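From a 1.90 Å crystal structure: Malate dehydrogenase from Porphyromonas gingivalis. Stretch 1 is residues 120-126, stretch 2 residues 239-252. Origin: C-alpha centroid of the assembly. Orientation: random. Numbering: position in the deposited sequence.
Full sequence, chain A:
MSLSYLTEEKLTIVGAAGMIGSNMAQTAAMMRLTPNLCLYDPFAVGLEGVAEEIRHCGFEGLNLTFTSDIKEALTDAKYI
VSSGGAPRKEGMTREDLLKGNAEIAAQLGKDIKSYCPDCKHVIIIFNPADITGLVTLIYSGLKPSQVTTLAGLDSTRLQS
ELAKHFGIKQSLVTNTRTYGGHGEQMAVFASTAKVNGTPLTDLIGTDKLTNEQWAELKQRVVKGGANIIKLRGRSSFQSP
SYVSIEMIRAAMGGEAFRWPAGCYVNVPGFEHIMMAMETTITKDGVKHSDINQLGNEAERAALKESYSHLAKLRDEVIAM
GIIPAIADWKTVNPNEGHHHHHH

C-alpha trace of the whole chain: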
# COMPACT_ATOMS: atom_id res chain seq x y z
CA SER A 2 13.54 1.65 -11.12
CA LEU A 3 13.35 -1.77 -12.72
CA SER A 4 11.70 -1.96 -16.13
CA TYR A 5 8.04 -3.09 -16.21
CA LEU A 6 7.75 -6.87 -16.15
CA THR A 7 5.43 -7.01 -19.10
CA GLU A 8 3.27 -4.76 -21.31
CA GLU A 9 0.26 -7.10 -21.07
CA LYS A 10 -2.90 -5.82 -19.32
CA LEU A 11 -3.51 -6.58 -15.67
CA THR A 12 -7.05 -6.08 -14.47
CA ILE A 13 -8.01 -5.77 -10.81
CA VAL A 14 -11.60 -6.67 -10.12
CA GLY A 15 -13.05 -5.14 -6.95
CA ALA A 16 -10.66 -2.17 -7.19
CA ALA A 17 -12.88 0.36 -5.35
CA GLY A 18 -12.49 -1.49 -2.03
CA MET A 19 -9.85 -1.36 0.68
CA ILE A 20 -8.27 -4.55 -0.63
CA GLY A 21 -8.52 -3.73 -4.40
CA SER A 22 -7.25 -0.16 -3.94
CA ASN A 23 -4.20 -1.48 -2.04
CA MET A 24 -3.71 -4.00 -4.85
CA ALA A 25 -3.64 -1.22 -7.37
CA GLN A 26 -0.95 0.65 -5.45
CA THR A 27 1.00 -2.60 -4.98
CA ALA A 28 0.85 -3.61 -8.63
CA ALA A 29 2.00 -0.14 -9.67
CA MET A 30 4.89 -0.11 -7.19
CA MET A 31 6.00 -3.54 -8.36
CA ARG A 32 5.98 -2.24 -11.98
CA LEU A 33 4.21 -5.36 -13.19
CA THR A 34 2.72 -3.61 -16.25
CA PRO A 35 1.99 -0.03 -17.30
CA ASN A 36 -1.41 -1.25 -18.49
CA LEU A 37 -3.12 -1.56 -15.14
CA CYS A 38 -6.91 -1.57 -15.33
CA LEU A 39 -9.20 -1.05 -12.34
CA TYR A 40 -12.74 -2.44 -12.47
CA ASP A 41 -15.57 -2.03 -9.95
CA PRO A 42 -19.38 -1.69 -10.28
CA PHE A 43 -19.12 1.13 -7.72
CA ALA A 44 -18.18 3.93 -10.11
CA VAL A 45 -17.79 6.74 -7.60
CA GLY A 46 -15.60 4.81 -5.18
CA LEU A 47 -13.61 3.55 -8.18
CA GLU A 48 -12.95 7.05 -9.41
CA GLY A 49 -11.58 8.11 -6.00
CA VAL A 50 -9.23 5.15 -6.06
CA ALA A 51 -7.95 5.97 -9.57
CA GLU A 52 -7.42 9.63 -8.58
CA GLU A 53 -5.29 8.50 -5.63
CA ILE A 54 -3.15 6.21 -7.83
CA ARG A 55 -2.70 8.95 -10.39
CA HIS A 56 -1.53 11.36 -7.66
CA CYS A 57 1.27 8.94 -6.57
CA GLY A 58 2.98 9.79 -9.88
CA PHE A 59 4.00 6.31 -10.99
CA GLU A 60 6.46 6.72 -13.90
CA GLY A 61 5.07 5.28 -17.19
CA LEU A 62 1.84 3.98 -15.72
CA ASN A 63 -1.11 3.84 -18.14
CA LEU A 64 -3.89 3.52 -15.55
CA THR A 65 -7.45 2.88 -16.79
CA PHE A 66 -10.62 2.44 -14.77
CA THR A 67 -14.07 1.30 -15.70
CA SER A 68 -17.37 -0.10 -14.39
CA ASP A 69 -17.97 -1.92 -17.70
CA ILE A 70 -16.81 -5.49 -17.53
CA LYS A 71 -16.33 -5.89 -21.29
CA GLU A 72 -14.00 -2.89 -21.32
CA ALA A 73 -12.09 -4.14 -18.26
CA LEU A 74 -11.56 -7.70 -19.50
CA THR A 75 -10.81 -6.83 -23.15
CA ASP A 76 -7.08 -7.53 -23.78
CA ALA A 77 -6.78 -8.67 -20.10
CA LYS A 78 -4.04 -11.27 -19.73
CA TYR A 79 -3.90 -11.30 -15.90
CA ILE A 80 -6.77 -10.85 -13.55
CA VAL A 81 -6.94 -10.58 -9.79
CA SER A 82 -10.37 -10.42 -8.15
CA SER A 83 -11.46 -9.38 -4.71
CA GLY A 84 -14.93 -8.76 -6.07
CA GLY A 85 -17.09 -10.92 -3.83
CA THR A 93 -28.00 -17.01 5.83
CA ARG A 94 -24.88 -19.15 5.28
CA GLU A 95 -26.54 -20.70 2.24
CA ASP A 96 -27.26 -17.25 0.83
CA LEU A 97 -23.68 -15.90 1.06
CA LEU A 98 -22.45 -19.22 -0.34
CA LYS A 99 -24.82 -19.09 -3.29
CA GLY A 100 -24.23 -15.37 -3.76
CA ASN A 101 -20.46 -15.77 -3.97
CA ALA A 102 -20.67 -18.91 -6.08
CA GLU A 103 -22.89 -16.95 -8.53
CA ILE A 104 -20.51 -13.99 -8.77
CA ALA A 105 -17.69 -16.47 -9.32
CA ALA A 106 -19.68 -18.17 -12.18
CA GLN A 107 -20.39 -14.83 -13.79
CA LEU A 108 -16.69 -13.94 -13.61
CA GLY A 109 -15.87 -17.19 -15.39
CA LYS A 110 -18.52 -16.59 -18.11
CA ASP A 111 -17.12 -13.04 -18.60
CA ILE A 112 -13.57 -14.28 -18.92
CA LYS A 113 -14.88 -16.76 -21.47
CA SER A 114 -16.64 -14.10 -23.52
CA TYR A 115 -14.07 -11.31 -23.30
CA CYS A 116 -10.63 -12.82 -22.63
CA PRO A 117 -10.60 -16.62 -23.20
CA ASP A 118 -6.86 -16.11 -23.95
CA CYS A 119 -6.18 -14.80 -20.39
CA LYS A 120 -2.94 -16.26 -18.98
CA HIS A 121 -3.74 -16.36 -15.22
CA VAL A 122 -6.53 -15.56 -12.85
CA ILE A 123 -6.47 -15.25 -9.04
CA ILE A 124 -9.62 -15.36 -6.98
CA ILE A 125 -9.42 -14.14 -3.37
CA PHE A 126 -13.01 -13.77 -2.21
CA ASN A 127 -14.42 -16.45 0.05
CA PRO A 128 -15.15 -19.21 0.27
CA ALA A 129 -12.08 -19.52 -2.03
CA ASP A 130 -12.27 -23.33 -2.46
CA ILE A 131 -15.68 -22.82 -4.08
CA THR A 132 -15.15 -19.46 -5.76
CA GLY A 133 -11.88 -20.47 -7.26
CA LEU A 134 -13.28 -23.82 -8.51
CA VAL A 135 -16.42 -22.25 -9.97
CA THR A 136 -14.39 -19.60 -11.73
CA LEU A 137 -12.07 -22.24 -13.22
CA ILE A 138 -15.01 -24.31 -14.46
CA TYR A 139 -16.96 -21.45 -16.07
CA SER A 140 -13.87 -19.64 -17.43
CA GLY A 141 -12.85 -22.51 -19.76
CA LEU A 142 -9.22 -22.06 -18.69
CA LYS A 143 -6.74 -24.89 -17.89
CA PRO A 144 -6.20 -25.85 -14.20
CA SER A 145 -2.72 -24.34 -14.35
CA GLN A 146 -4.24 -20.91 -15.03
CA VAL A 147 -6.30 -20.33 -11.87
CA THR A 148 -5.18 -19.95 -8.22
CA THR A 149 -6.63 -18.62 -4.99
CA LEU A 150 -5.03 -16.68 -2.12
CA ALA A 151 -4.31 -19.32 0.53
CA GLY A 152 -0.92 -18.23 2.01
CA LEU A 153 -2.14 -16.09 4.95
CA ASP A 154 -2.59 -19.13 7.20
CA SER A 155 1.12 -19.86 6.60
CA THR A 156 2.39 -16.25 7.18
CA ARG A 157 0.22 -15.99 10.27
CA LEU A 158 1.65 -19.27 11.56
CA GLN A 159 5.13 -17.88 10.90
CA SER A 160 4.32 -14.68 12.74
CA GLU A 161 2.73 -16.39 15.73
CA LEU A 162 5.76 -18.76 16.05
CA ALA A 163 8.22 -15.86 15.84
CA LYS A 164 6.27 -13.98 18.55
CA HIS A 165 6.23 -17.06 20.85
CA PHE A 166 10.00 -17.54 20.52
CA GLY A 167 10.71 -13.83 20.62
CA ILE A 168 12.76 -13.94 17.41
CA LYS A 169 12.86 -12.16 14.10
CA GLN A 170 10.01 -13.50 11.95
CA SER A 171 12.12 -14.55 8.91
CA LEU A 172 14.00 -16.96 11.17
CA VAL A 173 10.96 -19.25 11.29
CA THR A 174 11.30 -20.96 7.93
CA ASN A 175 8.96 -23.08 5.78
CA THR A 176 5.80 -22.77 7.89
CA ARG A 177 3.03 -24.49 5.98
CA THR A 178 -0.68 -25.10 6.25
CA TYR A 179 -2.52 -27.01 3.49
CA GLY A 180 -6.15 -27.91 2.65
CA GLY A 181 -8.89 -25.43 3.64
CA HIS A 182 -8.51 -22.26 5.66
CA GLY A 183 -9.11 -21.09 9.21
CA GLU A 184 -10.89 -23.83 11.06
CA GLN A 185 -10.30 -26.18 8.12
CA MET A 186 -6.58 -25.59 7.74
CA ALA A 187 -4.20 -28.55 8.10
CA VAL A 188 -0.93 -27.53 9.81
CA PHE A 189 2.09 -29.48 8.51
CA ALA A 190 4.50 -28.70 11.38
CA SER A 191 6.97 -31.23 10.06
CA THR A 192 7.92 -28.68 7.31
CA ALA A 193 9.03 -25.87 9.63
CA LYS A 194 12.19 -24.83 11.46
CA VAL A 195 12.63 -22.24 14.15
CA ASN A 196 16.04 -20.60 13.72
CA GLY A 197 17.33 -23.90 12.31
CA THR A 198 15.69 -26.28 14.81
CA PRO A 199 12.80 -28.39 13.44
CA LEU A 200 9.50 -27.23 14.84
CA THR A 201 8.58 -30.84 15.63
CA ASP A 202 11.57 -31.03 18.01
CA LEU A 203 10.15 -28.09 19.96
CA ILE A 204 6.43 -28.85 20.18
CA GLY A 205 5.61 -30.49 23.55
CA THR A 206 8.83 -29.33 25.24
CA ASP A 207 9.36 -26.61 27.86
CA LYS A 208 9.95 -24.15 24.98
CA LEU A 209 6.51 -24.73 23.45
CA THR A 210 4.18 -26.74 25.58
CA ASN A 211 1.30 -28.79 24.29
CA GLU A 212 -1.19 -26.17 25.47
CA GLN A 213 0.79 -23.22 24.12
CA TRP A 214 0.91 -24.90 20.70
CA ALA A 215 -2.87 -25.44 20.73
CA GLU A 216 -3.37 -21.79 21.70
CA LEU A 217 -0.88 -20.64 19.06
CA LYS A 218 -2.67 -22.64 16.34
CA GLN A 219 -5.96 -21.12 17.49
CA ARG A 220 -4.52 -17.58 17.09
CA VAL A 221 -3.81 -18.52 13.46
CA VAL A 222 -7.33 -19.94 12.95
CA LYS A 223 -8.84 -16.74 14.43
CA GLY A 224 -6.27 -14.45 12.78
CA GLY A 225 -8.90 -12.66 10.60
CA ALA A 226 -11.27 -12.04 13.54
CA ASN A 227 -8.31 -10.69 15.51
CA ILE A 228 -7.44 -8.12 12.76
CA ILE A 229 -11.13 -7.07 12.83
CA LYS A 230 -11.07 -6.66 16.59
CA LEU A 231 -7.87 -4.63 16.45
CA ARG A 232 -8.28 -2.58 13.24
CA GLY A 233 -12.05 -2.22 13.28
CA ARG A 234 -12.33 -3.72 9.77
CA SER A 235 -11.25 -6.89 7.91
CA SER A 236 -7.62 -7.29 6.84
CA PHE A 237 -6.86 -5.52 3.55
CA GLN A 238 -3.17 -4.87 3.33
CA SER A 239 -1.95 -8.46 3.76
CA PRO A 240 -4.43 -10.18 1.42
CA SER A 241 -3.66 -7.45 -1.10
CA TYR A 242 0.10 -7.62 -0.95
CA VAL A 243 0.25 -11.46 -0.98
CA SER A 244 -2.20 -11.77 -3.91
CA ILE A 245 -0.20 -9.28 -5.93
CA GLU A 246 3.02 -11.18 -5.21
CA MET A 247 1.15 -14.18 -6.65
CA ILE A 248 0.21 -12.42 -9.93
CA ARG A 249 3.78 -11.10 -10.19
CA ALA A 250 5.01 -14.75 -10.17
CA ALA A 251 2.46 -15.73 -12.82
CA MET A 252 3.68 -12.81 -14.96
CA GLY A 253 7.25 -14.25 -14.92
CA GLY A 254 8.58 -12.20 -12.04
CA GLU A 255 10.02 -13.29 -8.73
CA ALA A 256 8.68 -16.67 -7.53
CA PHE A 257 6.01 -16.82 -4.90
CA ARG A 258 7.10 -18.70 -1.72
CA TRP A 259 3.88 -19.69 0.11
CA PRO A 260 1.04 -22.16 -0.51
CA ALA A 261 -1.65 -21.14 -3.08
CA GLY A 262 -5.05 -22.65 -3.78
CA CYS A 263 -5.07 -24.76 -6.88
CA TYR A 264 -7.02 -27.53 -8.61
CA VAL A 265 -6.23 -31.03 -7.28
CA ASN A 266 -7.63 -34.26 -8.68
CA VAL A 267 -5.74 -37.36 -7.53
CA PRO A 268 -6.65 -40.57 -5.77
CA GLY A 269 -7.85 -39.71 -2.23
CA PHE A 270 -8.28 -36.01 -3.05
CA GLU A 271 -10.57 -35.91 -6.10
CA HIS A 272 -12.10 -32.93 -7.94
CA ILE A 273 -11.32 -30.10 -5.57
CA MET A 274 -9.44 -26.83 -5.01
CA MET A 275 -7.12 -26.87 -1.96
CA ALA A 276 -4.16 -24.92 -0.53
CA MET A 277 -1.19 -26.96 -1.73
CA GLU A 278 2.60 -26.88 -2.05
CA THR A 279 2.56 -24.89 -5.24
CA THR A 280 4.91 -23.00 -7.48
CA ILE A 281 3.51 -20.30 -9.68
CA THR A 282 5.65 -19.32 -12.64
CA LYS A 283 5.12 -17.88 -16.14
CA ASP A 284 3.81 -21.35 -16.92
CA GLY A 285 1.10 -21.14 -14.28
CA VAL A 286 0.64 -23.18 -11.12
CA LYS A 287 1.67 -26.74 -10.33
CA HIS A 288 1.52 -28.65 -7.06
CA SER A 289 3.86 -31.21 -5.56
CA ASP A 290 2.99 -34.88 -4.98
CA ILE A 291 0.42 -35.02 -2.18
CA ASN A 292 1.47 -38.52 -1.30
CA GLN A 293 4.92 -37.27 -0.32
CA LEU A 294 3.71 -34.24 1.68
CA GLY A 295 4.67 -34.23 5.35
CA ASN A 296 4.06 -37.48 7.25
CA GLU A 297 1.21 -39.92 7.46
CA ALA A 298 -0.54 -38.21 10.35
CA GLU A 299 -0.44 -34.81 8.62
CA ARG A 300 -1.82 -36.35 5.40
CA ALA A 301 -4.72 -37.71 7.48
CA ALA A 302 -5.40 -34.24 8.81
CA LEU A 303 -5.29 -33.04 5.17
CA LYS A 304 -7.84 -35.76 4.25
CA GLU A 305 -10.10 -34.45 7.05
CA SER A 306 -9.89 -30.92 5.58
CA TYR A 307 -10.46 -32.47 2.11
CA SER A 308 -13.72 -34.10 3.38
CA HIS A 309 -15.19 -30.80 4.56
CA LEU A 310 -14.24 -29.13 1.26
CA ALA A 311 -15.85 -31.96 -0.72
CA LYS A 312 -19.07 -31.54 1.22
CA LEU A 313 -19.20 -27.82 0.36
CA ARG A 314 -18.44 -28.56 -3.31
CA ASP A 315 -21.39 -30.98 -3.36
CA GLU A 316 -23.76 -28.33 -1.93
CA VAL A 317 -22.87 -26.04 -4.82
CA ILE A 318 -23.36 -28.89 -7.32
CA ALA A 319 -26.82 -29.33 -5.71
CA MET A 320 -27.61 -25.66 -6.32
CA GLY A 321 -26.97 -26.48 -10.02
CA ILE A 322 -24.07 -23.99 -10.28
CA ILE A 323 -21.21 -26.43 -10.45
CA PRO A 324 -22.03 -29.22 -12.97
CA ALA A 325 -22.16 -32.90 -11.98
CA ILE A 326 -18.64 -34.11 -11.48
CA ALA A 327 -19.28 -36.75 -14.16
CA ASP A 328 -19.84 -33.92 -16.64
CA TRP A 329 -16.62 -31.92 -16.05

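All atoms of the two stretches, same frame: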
# COMPACT_ATOMS: atom_id res chain seq x y z
N LYS A 120 -4.01 -15.36 -19.38
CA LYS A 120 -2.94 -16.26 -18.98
C LYS A 120 -3.16 -16.81 -17.55
O LYS A 120 -2.94 -17.97 -17.28
CB LYS A 120 -1.58 -15.57 -19.09
CG LYS A 120 -1.06 -15.38 -20.57
CD LYS A 120 0.08 -14.37 -20.62
CE LYS A 120 1.28 -14.86 -21.38
NZ LYS A 120 1.24 -14.44 -22.79
N HIS A 121 -3.54 -15.94 -16.63
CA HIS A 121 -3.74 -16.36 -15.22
C HIS A 121 -4.77 -15.56 -14.48
O HIS A 121 -4.88 -14.36 -14.67
CB HIS A 121 -2.40 -16.27 -14.44
CG HIS A 121 -2.37 -17.16 -13.25
ND1 HIS A 121 -1.99 -18.48 -13.34
CD2 HIS A 121 -2.70 -16.94 -11.94
CE1 HIS A 121 -2.09 -19.05 -12.14
NE2 HIS A 121 -2.54 -18.14 -11.28
N VAL A 122 -5.48 -16.22 -13.56
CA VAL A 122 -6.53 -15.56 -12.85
C VAL A 122 -6.40 -15.99 -11.39
O VAL A 122 -6.22 -17.17 -11.13
CB VAL A 122 -7.94 -16.03 -13.33
CG1 VAL A 122 -9.02 -15.34 -12.50
CG2 VAL A 122 -8.11 -15.73 -14.80
N ILE A 123 -6.52 -15.02 -10.50
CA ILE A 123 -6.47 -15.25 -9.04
C ILE A 123 -7.74 -14.75 -8.37
O ILE A 123 -8.14 -13.57 -8.52
CB ILE A 123 -5.21 -14.58 -8.40
CG1 ILE A 123 -3.93 -15.00 -9.17
CG2 ILE A 123 -5.18 -14.89 -6.87
CD1 ILE A 123 -2.61 -14.38 -8.62
N ILE A 124 -8.36 -15.65 -7.60
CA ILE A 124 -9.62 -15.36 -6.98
C ILE A 124 -9.35 -15.28 -5.47
O ILE A 124 -8.75 -16.21 -4.92
CB ILE A 124 -10.59 -16.51 -7.26
CG1 ILE A 124 -10.81 -16.71 -8.78
CG2 ILE A 124 -11.90 -16.26 -6.51
CD1 ILE A 124 -11.40 -15.48 -9.44
N ILE A 125 -9.76 -14.21 -4.79
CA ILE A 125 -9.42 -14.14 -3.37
C ILE A 125 -10.62 -14.04 -2.43
O ILE A 125 -10.48 -14.20 -1.21
CB ILE A 125 -8.41 -13.01 -3.05
CG1 ILE A 125 -9.11 -11.67 -2.84
CG2 ILE A 125 -7.23 -13.02 -4.10
CD1 ILE A 125 -8.31 -10.74 -1.93
N PHE A 126 -11.80 -13.86 -3.00
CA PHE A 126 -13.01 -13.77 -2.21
C PHE A 126 -13.52 -15.14 -1.76
O PHE A 126 -13.39 -16.16 -2.45
CB PHE A 126 -14.07 -12.88 -2.88
CG PHE A 126 -14.56 -13.38 -4.23
CD1 PHE A 126 -15.66 -14.23 -4.32
CD2 PHE A 126 -13.97 -12.95 -5.40
CE1 PHE A 126 -16.14 -14.65 -5.58
CE2 PHE A 126 -14.44 -13.37 -6.66
CZ PHE A 126 -15.52 -14.24 -6.74
N SER A 239 -2.63 -7.18 4.02
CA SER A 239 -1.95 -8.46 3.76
C SER A 239 -2.55 -9.30 2.61
O SER A 239 -1.80 -9.80 1.78
CB SER A 239 -1.67 -9.29 5.04
OG SER A 239 -2.89 -9.50 5.81
N PRO A 240 -3.89 -9.43 2.54
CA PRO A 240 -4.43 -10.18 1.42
C PRO A 240 -4.07 -9.51 0.11
O PRO A 240 -3.88 -10.19 -0.87
CB PRO A 240 -5.96 -10.12 1.61
CG PRO A 240 -6.21 -9.06 2.62
CD PRO A 240 -4.95 -8.88 3.42
N SER A 241 -4.00 -8.19 0.11
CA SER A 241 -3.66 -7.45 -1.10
C SER A 241 -2.24 -7.74 -1.52
O SER A 241 -1.96 -8.20 -2.64
CB SER A 241 -3.80 -5.94 -0.85
OG SER A 241 -3.10 -5.26 -1.89
N TYR A 242 -1.30 -7.46 -0.61
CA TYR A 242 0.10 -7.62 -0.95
C TYR A 242 0.41 -9.07 -1.41
O TYR A 242 1.07 -9.29 -2.42
CB TYR A 242 0.99 -7.25 0.24
CG TYR A 242 2.43 -7.47 -0.06
CD1 TYR A 242 3.15 -6.57 -0.85
CD2 TYR A 242 3.09 -8.56 0.48
CE1 TYR A 242 4.52 -6.79 -1.12
CE2 TYR A 242 4.41 -8.78 0.19
CZ TYR A 242 5.11 -7.91 -0.61
OH TYR A 242 6.45 -8.18 -0.81
N VAL A 243 -0.11 -10.05 -0.69
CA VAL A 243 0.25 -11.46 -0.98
C VAL A 243 -0.31 -11.90 -2.36
O VAL A 243 0.42 -12.48 -3.21
CB VAL A 243 -0.14 -12.40 0.20
CG1 VAL A 243 0.08 -13.88 -0.20
CG2 VAL A 243 0.71 -12.00 1.47
N SER A 244 -1.57 -11.53 -2.61
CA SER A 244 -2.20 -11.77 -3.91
C SER A 244 -1.40 -11.13 -5.05
O SER A 244 -1.24 -11.71 -6.13
CB SER A 244 -3.62 -11.19 -3.88
OG SER A 244 -4.45 -11.90 -2.92
N ILE A 245 -0.96 -9.91 -4.84
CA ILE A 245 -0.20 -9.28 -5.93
C ILE A 245 1.18 -9.92 -6.11
O ILE A 245 1.70 -9.99 -7.25
CB ILE A 245 -0.12 -7.75 -5.83
CG1 ILE A 245 -1.56 -7.19 -5.65
CG2 ILE A 245 0.59 -7.18 -7.12
CD1 ILE A 245 -2.63 -7.56 -6.75
N GLU A 246 1.80 -10.40 -5.02
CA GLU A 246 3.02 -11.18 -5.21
C GLU A 246 2.70 -12.39 -6.03
O GLU A 246 3.54 -12.80 -6.85
CB GLU A 246 3.60 -11.73 -3.89
CG GLU A 246 4.24 -10.77 -2.97
CD GLU A 246 4.80 -11.48 -1.72
OE1 GLU A 246 6.02 -11.46 -1.55
OE2 GLU A 246 4.05 -12.06 -0.93
N MET A 247 1.53 -13.00 -5.80
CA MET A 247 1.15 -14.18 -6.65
C MET A 247 1.07 -13.83 -8.14
O MET A 247 1.63 -14.59 -8.98
CB MET A 247 -0.18 -14.84 -6.20
CG MET A 247 -0.21 -15.23 -4.70
SD MET A 247 -1.83 -15.84 -4.20
CE MET A 247 -2.10 -17.20 -5.29
N ILE A 248 0.35 -12.76 -8.50
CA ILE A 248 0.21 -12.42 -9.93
C ILE A 248 1.59 -12.00 -10.53
O ILE A 248 1.92 -12.29 -11.68
CB ILE A 248 -0.90 -11.36 -10.20
CG1 ILE A 248 -1.44 -11.53 -11.62
CG2 ILE A 248 -0.39 -9.89 -9.92
CD1 ILE A 248 -2.23 -12.84 -11.83
N ARG A 249 2.41 -11.34 -9.73
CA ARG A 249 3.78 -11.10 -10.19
C ARG A 249 4.51 -12.39 -10.62
O ARG A 249 5.18 -12.42 -11.65
CB ARG A 249 4.60 -10.35 -9.17
CG ARG A 249 6.08 -10.25 -9.59
CD ARG A 249 6.80 -9.27 -8.72
NE ARG A 249 6.98 -9.79 -7.36
CZ ARG A 249 7.57 -9.08 -6.39
NH1 ARG A 249 8.05 -7.86 -6.65
NH2 ARG A 249 7.71 -9.59 -5.18
N ALA A 250 4.39 -13.46 -9.83
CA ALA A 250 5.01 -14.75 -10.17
C ALA A 250 4.44 -15.31 -11.47
O ALA A 250 5.16 -15.81 -12.32
CB ALA A 250 4.79 -15.76 -9.01
N ALA A 251 3.12 -15.25 -11.60
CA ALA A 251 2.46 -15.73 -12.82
C ALA A 251 2.88 -14.93 -14.05
O ALA A 251 2.75 -15.42 -15.16
CB ALA A 251 0.96 -15.69 -12.69
N MET A 252 3.31 -13.69 -13.85
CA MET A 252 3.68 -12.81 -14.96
C MET A 252 5.17 -12.97 -15.31
O MET A 252 5.68 -12.23 -16.16
CB MET A 252 3.34 -11.34 -14.64
CG MET A 252 1.83 -11.00 -14.51
SD MET A 252 1.22 -9.40 -13.72
CE MET A 252 1.40 -8.22 -15.12

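A helix lies against a strand here, running almost opposite to it: the axes of residues 239-251 and 121-124 make an angle of 166° and approach to 9.2 Å. No hydrogen bond crosses the interface, so the contact is one of packing, side chain against side chain and against helix backbone. The strand's alternation turns His121 and Ile123 toward the helix and Val122 and Ile124 away; Ile125, just past the strand, also points toward it.

Along the helix, contact begins at Pro240, whose CB lies 4.3 Å from Ile125 CD1, a loose apolar touch. One turn later comes Ser244, a polar residue facing a greasy partner. Its OG donates to Pro240 O at 2.7 Å, an i to i-4 bond that satisfies the hydroxyl within the helix itself and lets it sit 3.2 Å from Ile125 CG2 without needing a partner on the strand. Ile123 CD1 also comes within 3.9 Å of Ser244 O.

Ile123 is the centre of the contact and has the most area covered. With chi1 m and chi2 t, it extends CD1 to the helix surface, 3.5 Å from Met247 CB and 3.4 Å from Ile248 N. Ile248 N already donates to Ser244 O at 3.0 Å, so the methyl packs against backbone whose polar needs are met. Ile248 leaves its backbone sideways, but its t, p rotamer brings the tip back: its CD1 lies 3.6 Å from Ile123 CD1 and 4.1 Å from His121 CD2.

Arg249 points away, and the last contact falls to Ala251. Its CB sits over one face of the His121 ring, 4.0 Å from the centroid and 25° off the normal, a CH-pi contact. Here the backbones are close, with Ala251 CA 6.7 Å from His121 CA, and a lone methyl lies over one face of the imidazole, whose NE2 is hydrogen-bonded elsewhere in the structure.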